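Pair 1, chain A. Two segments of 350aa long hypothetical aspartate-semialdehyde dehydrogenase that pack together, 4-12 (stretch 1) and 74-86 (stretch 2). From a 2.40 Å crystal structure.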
# COMPACT_ATOMS: atom_id res chain seq x y z
N LYS A 4 37.10 -24.82 8.26
CA LYS A 4 36.08 -23.95 8.80
C LYS A 4 36.55 -22.95 9.85
O LYS A 4 37.42 -23.24 10.66
CB LYS A 4 34.93 -24.78 9.37
CG LYS A 4 33.87 -25.15 8.33
CD LYS A 4 34.42 -26.00 7.20
CE LYS A 4 33.40 -26.19 6.08
NZ LYS A 4 32.12 -26.81 6.53
N ILE A 5 35.96 -21.76 9.81
CA ILE A 5 36.24 -20.70 10.78
C ILE A 5 34.94 -20.60 11.57
O ILE A 5 33.88 -20.30 11.01
CB ILE A 5 36.53 -19.34 10.09
CG1 ILE A 5 37.89 -19.38 9.40
CG2 ILE A 5 36.52 -18.22 11.10
CD1 ILE A 5 38.00 -20.37 8.27
N LYS A 6 35.02 -20.86 12.87
CA LYS A 6 33.85 -20.83 13.73
C LYS A 6 33.43 -19.41 14.12
O LYS A 6 34.22 -18.64 14.64
CB LYS A 6 34.11 -21.67 14.98
CG LYS A 6 34.29 -23.14 14.65
CD LYS A 6 34.59 -23.97 15.89
CE LYS A 6 34.45 -25.45 15.59
NZ LYS A 6 35.21 -25.87 14.37
N VAL A 7 32.17 -19.09 13.86
CA VAL A 7 31.65 -17.76 14.18
C VAL A 7 30.39 -17.78 15.05
O VAL A 7 29.67 -18.78 15.10
CB VAL A 7 31.34 -16.96 12.89
CG1 VAL A 7 32.58 -16.92 11.99
CG2 VAL A 7 30.15 -17.57 12.16
N SER A 8 30.15 -16.68 15.75
CA SER A 8 28.95 -16.55 16.56
C SER A 8 28.25 -15.30 16.04
O SER A 8 28.86 -14.48 15.37
CB SER A 8 29.31 -16.39 18.04
OG SER A 8 29.89 -15.13 18.29
N LEU A 9 26.96 -15.16 16.35
CA LEU A 9 26.20 -14.01 15.88
C LEU A 9 25.38 -13.32 16.98
O LEU A 9 24.51 -13.94 17.59
CB LEU A 9 25.27 -14.44 14.75
CG LEU A 9 24.36 -13.37 14.12
CD1 LEU A 9 25.21 -12.31 13.43
CD2 LEU A 9 23.41 -14.03 13.12
N LEU A 10 25.69 -12.04 17.22
CA LEU A 10 24.97 -11.24 18.21
C LEU A 10 23.78 -10.56 17.52
O LEU A 10 23.89 -10.13 16.38
CB LEU A 10 25.91 -10.18 18.80
CG LEU A 10 26.81 -10.54 20.00
CD1 LEU A 10 27.39 -11.94 19.86
CD2 LEU A 10 27.91 -9.50 20.10
N GLY A 11 22.65 -10.48 18.21
CA GLY A 11 21.47 -9.88 17.61
C GLY A 11 21.11 -10.66 16.35
O GLY A 11 21.07 -10.10 15.26
N SER A 12 20.86 -11.95 16.52
CA SER A 12 20.53 -12.86 15.42
C SER A 12 19.03 -12.96 15.16
O SER A 12 18.61 -13.59 14.19
CB SER A 12 21.06 -14.25 15.74
OG SER A 12 20.42 -14.79 16.89
N ASP A 74 30.52 -17.04 26.91
CA ASP A 74 29.80 -17.82 25.91
C ASP A 74 30.39 -17.77 24.50
O ASP A 74 29.86 -18.39 23.59
CB ASP A 74 28.34 -17.39 25.84
CG ASP A 74 27.54 -17.87 27.03
OD1 ASP A 74 27.71 -19.04 27.43
OD2 ASP A 74 26.73 -17.08 27.56
N HIS A 75 31.49 -17.05 24.32
CA HIS A 75 32.09 -16.96 23.00
C HIS A 75 33.58 -17.23 22.99
O HIS A 75 34.29 -16.86 22.05
CB HIS A 75 31.82 -15.58 22.40
CG HIS A 75 30.36 -15.26 22.25
ND1 HIS A 75 29.57 -14.88 23.32
CD2 HIS A 75 29.55 -15.29 21.17
CE1 HIS A 75 28.33 -14.70 22.90
NE2 HIS A 75 28.29 -14.94 21.60
N LYS A 76 34.06 -17.90 24.03
CA LYS A 76 35.48 -18.22 24.15
C LYS A 76 36.02 -19.11 23.03
O LYS A 76 37.12 -18.88 22.53
CB LYS A 76 35.76 -18.86 25.51
CG LYS A 76 35.42 -17.95 26.69
CD LYS A 76 35.82 -18.57 28.04
CE LYS A 76 37.31 -18.45 28.30
NZ LYS A 76 38.15 -19.18 27.31
N ASP A 77 35.25 -20.11 22.63
CA ASP A 77 35.71 -21.01 21.57
C ASP A 77 35.46 -20.49 20.15
O ASP A 77 35.87 -21.13 19.18
CB ASP A 77 35.07 -22.39 21.71
CG ASP A 77 33.56 -22.35 21.75
OD1 ASP A 77 32.96 -21.52 21.03
OD2 ASP A 77 32.96 -23.16 22.48
N VAL A 78 34.81 -19.34 20.02
CA VAL A 78 34.54 -18.80 18.69
C VAL A 78 35.75 -18.09 18.10
O VAL A 78 36.48 -17.40 18.80
CB VAL A 78 33.35 -17.80 18.71
CG1 VAL A 78 33.02 -17.37 17.29
CG2 VAL A 78 32.13 -18.45 19.36
N ASP A 79 35.95 -18.27 16.79
CA ASP A 79 37.06 -17.64 16.10
C ASP A 79 36.79 -16.16 15.87
O ASP A 79 37.68 -15.33 16.04
CB ASP A 79 37.30 -18.32 14.75
CG ASP A 79 38.03 -19.65 14.88
OD1 ASP A 79 39.14 -19.66 15.46
OD2 ASP A 79 37.49 -20.67 14.42
N VAL A 80 35.56 -15.83 15.48
CA VAL A 80 35.17 -14.45 15.24
C VAL A 80 33.73 -14.22 15.67
O VAL A 80 32.86 -15.06 15.46
CB VAL A 80 35.29 -14.08 13.74
CG1 VAL A 80 34.86 -12.63 13.52
CG2 VAL A 80 36.71 -14.29 13.27
N VAL A 81 33.48 -13.08 16.30
CA VAL A 81 32.14 -12.75 16.73
C VAL A 81 31.58 -11.70 15.78
O VAL A 81 32.19 -10.65 15.58
CB VAL A 81 32.12 -12.16 18.14
CG1 VAL A 81 30.68 -11.89 18.56
CG2 VAL A 81 32.79 -13.11 19.11
N LEU A 82 30.44 -12.02 15.17
CA LEU A 82 29.79 -11.09 14.25
C LEU A 82 28.66 -10.45 15.05
O LEU A 82 28.07 -11.10 15.91
CB LEU A 82 29.23 -11.83 13.04
CG LEU A 82 30.17 -12.79 12.31
CD1 LEU A 82 29.52 -13.17 10.99
CD2 LEU A 82 31.53 -12.16 12.06
N SER A 83 28.35 -9.20 14.77
CA SER A 83 27.31 -8.50 15.52
C SER A 83 26.31 -7.72 14.68
O SER A 83 26.69 -6.96 13.78
CB SER A 83 27.96 -7.56 16.54
OG SER A 83 26.97 -6.92 17.33
N ALA A 84 25.04 -7.91 15.01
CA ALA A 84 23.95 -7.21 14.34
C ALA A 84 23.09 -6.61 15.44
O ALA A 84 21.90 -6.35 15.25
CB ALA A 84 23.13 -8.18 13.50
N LEU A 85 23.70 -6.41 16.61
CA LEU A 85 23.01 -5.84 17.76
C LEU A 85 22.42 -4.46 17.48
O LEU A 85 22.93 -3.71 16.63
CB LEU A 85 23.97 -5.71 18.94
CG LEU A 85 24.51 -6.99 19.58
CD1 LEU A 85 25.77 -6.65 20.38
CD2 LEU A 85 23.43 -7.62 20.46
N PRO A 86 21.34 -4.10 18.18
CA PRO A 86 20.80 -2.76 17.91
C PRO A 86 21.81 -1.71 18.41
O PRO A 86 22.55 -1.94 19.37
CB PRO A 86 19.46 -2.75 18.66
CG PRO A 86 19.59 -3.85 19.69
CD PRO A 86 20.39 -4.91 18.98

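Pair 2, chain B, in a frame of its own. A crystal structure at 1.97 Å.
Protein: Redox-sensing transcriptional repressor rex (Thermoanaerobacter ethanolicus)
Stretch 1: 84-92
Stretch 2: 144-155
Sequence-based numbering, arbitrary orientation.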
# COMPACT_ATOMS: atom_id res chain seq x y z
N THR B 84 16.62 -14.09 -3.66
CA THR B 84 15.52 -14.16 -4.65
C THR B 84 14.42 -14.99 -4.05
O THR B 84 14.68 -15.90 -3.25
CB THR B 84 15.92 -14.88 -5.99
OG1 THR B 84 16.51 -16.14 -5.66
CG2 THR B 84 16.90 -14.04 -6.80
N TYR B 85 13.19 -14.73 -4.50
CA TYR B 85 11.99 -15.37 -3.96
C TYR B 85 11.17 -15.78 -5.19
O TYR B 85 10.97 -14.98 -6.12
CB TYR B 85 11.18 -14.36 -3.09
CG TYR B 85 11.98 -13.81 -1.94
CD1 TYR B 85 12.11 -14.54 -0.76
CD2 TYR B 85 12.71 -12.63 -2.09
CE1 TYR B 85 12.96 -14.08 0.28
CE2 TYR B 85 13.57 -12.16 -1.07
CZ TYR B 85 13.69 -12.91 0.10
OH TYR B 85 14.52 -12.46 1.12
N ASN B 86 10.72 -17.01 -5.20
CA ASN B 86 9.83 -17.50 -6.27
C ASN B 86 8.38 -17.16 -5.89
O ASN B 86 7.95 -17.51 -4.80
CB ASN B 86 10.00 -18.99 -6.38
CG ASN B 86 11.41 -19.38 -6.88
OD1 ASN B 86 12.11 -18.55 -7.48
ND2 ASN B 86 11.85 -20.60 -6.55
N THR B 87 7.68 -16.51 -6.81
CA THR B 87 6.32 -16.07 -6.63
C THR B 87 5.39 -16.69 -7.65
O THR B 87 5.80 -17.06 -8.76
CB THR B 87 6.24 -14.52 -6.73
OG1 THR B 87 6.50 -14.11 -8.08
CG2 THR B 87 7.27 -13.89 -5.75
N ILE B 88 4.13 -16.78 -7.29
CA ILE B 88 3.08 -17.01 -8.24
C ILE B 88 2.01 -15.99 -7.97
O ILE B 88 1.90 -15.48 -6.86
CB ILE B 88 2.45 -18.42 -8.10
CG1 ILE B 88 1.89 -18.67 -6.69
CG2 ILE B 88 3.50 -19.49 -8.41
CD1 ILE B 88 1.32 -20.10 -6.48
N ILE B 89 1.20 -15.71 -8.98
CA ILE B 89 0.04 -14.83 -8.80
C ILE B 89 -1.17 -15.66 -9.06
O ILE B 89 -1.22 -16.40 -10.09
CB ILE B 89 0.14 -13.69 -9.86
CG1 ILE B 89 1.28 -12.78 -9.43
CG2 ILE B 89 -1.16 -12.86 -9.95
CD1 ILE B 89 1.57 -11.61 -10.41
N ILE B 90 -2.17 -15.53 -8.19
CA ILE B 90 -3.46 -16.16 -8.37
C ILE B 90 -4.44 -15.05 -8.82
O ILE B 90 -4.66 -14.03 -8.09
CB ILE B 90 -4.02 -16.79 -7.10
CG1 ILE B 90 -2.98 -17.63 -6.32
CG2 ILE B 90 -5.33 -17.60 -7.45
CD1 ILE B 90 -2.33 -18.68 -7.19
N GLY B 91 -4.98 -15.21 -10.02
CA GLY B 91 -5.91 -14.20 -10.62
C GLY B 91 -5.25 -13.59 -11.85
O GLY B 91 -4.19 -12.96 -11.73
N ALA B 92 -5.80 -13.84 -13.04
CA ALA B 92 -5.22 -13.30 -14.26
C ALA B 92 -6.04 -12.15 -14.86
O ALA B 92 -5.76 -11.78 -15.97
CB ALA B 92 -5.01 -14.38 -15.35
N ARG B 144 6.45 -28.42 -6.66
CA ARG B 144 7.43 -28.75 -7.72
C ARG B 144 8.41 -27.61 -8.00
O ARG B 144 9.54 -27.86 -8.43
CB ARG B 144 6.78 -29.14 -9.05
CG ARG B 144 6.04 -30.45 -9.01
CD ARG B 144 6.39 -31.42 -10.14
NE ARG B 144 6.28 -30.88 -11.49
CZ ARG B 144 6.13 -31.62 -12.59
NH1 ARG B 144 6.03 -32.95 -12.50
NH2 ARG B 144 6.06 -31.05 -13.79
N ASN B 145 7.95 -26.38 -7.81
CA ASN B 145 8.75 -25.21 -8.19
C ASN B 145 9.30 -24.36 -7.05
O ASN B 145 9.68 -23.22 -7.27
CB ASN B 145 7.91 -24.37 -9.15
CG ASN B 145 7.67 -25.09 -10.48
OD1 ASN B 145 8.53 -25.07 -11.32
ND2 ASN B 145 6.53 -25.77 -10.63
N LYS B 146 9.25 -24.89 -5.83
CA LYS B 146 9.73 -24.26 -4.60
C LYS B 146 9.19 -22.83 -4.48
O LYS B 146 9.95 -21.89 -4.35
CB LYS B 146 11.26 -24.25 -4.51
CG LYS B 146 11.91 -25.56 -5.04
CD LYS B 146 13.45 -25.49 -4.94
CE LYS B 146 14.11 -26.53 -5.85
NZ LYS B 146 15.52 -26.14 -6.12
N ILE B 147 7.87 -22.67 -4.59
CA ILE B 147 7.28 -21.32 -4.48
C ILE B 147 7.26 -20.82 -3.04
O ILE B 147 6.73 -21.50 -2.16
CB ILE B 147 5.86 -21.31 -5.06
CG1 ILE B 147 5.88 -21.86 -6.48
CG2 ILE B 147 5.25 -19.86 -5.00
CD1 ILE B 147 6.77 -21.06 -7.44
N ASP B 148 7.73 -19.60 -2.86
CA ASP B 148 7.79 -18.97 -1.57
C ASP B 148 6.54 -18.12 -1.32
O ASP B 148 6.05 -18.15 -0.22
CB ASP B 148 9.03 -18.09 -1.49
CG ASP B 148 10.33 -18.91 -1.64
OD1 ASP B 148 10.46 -19.89 -0.88
OD2 ASP B 148 11.11 -18.67 -2.60
N ILE B 149 6.13 -17.30 -2.29
CA ILE B 149 5.13 -16.24 -2.03
C ILE B 149 3.94 -16.44 -2.98
O ILE B 149 4.17 -16.65 -4.17
CB ILE B 149 5.70 -14.83 -2.24
CG1 ILE B 149 6.92 -14.56 -1.33
CG2 ILE B 149 4.57 -13.76 -2.05
CD1 ILE B 149 7.71 -13.25 -1.72
N GLY B 150 2.73 -16.58 -2.45
CA GLY B 150 1.52 -16.63 -3.32
C GLY B 150 0.88 -15.22 -3.24
O GLY B 150 0.64 -14.67 -2.15
N ILE B 151 0.68 -14.59 -4.38
CA ILE B 151 0.06 -13.25 -4.38
C ILE B 151 -1.38 -13.40 -4.81
O ILE B 151 -1.63 -14.02 -5.88
CB ILE B 151 0.80 -12.39 -5.40
CG1 ILE B 151 2.29 -12.39 -5.05
CG2 ILE B 151 0.13 -10.94 -5.51
CD1 ILE B 151 3.21 -11.69 -6.08
N LEU B 152 -2.33 -12.89 -4.01
CA LEU B 152 -3.74 -13.14 -4.24
C LEU B 152 -4.36 -11.94 -4.91
O LEU B 152 -4.37 -10.83 -4.31
CB LEU B 152 -4.53 -13.48 -2.95
CG LEU B 152 -4.18 -14.70 -2.10
CD1 LEU B 152 -5.15 -14.73 -0.89
CD2 LEU B 152 -4.28 -16.01 -2.89
N CYS B 153 -4.81 -12.12 -6.15
CA CYS B 153 -5.44 -11.02 -6.94
C CYS B 153 -6.78 -11.51 -7.49
O CYS B 153 -7.14 -11.31 -8.65
CB CYS B 153 -4.50 -10.72 -8.10
SG CYS B 153 -2.92 -9.99 -7.56
N ILE B 154 -7.47 -12.32 -6.71
CA ILE B 154 -8.75 -12.88 -7.17
C ILE B 154 -9.92 -12.23 -6.46
O ILE B 154 -9.71 -11.48 -5.50
CB ILE B 154 -8.80 -14.37 -6.85
CG1 ILE B 154 -8.10 -14.69 -5.53
CG2 ILE B 154 -8.21 -15.16 -8.01
CD1 ILE B 154 -8.54 -16.03 -5.06
N PRO B 155 -11.16 -12.52 -6.89
CA PRO B 155 -12.28 -11.92 -6.15
C PRO B 155 -12.40 -12.52 -4.75
O PRO B 155 -11.83 -13.57 -4.49
CB PRO B 155 -13.51 -12.30 -6.99
CG PRO B 155 -13.00 -12.90 -8.24
CD PRO B 155 -11.63 -13.40 -7.98
O HOH W 1 13.86 -19.08 -3.12

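Pair 1 and pair 2 share one backbone arrangement: two neighbouring parallel strands followed by loop. The N, CA and C atoms of 14 central residues superpose with an RMSD of 0.4 Å. The strand axes cross at -25° in pair 1 and -23° in pair 2. The buried surface is also similar, 762 and 770 Å².

The register is the same. A:Val7, A:Ser8, A:Leu9 and A:Leu10 bridge A:Val80, A:Val81, A:Leu82 and A:Ser83. At the matching positions, B:Thr87 to B:Ile90 bridge B:Ile149 to B:Leu152. The hydrogen-bond ladder repeats as well. A:Leu82 N donates to A:Ser8 O at 2.9 Å, and A:Leu10 N donates to A:Leu82 O at 2.9 Å. In pair 2, B:Ile151 N donates to B:Ile88 O at 2.9 Å, and B:Ile90 N to B:Ile151 O at 2.8 Å. The ladder ends alike: A:Ala84 N reaches A:Leu10 O at 2.9 Å, and B:Cys153 N reaches B:Ile90 O at 2.7 Å.

An aspartate stands one residue before the first bridged residue of stretch 2 in both pairs. A:Asp79 matches B:Asp148, and both use the m rotamer. The carboxylate accepts a backbone NH from the other stretch: A:Lys6 N to A:Asp79 OD2 is 2.9 Å, and B:Asn86 N to B:Asp148 OD2 is 3.1 Å. The aspartate NH returns a bond to the carbonyl of that same residue, so the two residues are joined twice. The matched side chains A:Lys6 and B:Asn86 then differ. The end of A:Lys6 leads away from the other stretch. B:Asn86 is short and amide-tipped, and its ND2 donates to B:Lys146 O at 3.2 Å. In pair 2 a water also donates to B:Asp148 OD2 (2.8 Å) and B:Thr84 O (3.3 Å), linking the stretches.

The face carrying A:Ser8 and A:Leu10 differs most. A:Val81 matches B:Gly150. In pair 1, A:Val81 CG1 lies 3.3 Å from A:Ser8 OG and 3.5 Å from A:Leu10 CD1. A:His75 also packs here, with CD2 2.9 Å from A:Ser8 OG at the ring edge. A:Ser8 OG and A:His75 NE2 are buried without a polar partner. In pair 2 the glycine has no side chain, and larger side chains stand around it on both stretches: B:Ile88 in place of A:Ser8, B:Ile147 in place of A:Val78 and B:Leu152 in place of A:Ser83. B:Ile88 CG2 packs on B:Ile147 CD1 at 3.8 Å. B:Ile90 replaces A:Leu10; its CG1 meets B:Leu152 CD2 at 4.0 Å.

The face carrying A:Val7 and A:Leu9 is mainly apolar in both. A:Leu9 CD1 lies 4.1 Å from A:Leu82 CB, and B:Ile89 CG1 lies 4.0 Å from B:Ile151 CD1. B:Thr87 takes the place of A:Val7 with its side-chain centre only 0.6 Å away.

A:Gly11 and B:Gly91 coincide to 0.3 Å. Each has a positive phi, though their backbone angles differ. A CB on A:Gly11 would clash with A:Leu85 N and A:Ala84 O; one on B:Gly91 would clash with B:Cys153 O. Glycine allows the close approach in both pairs.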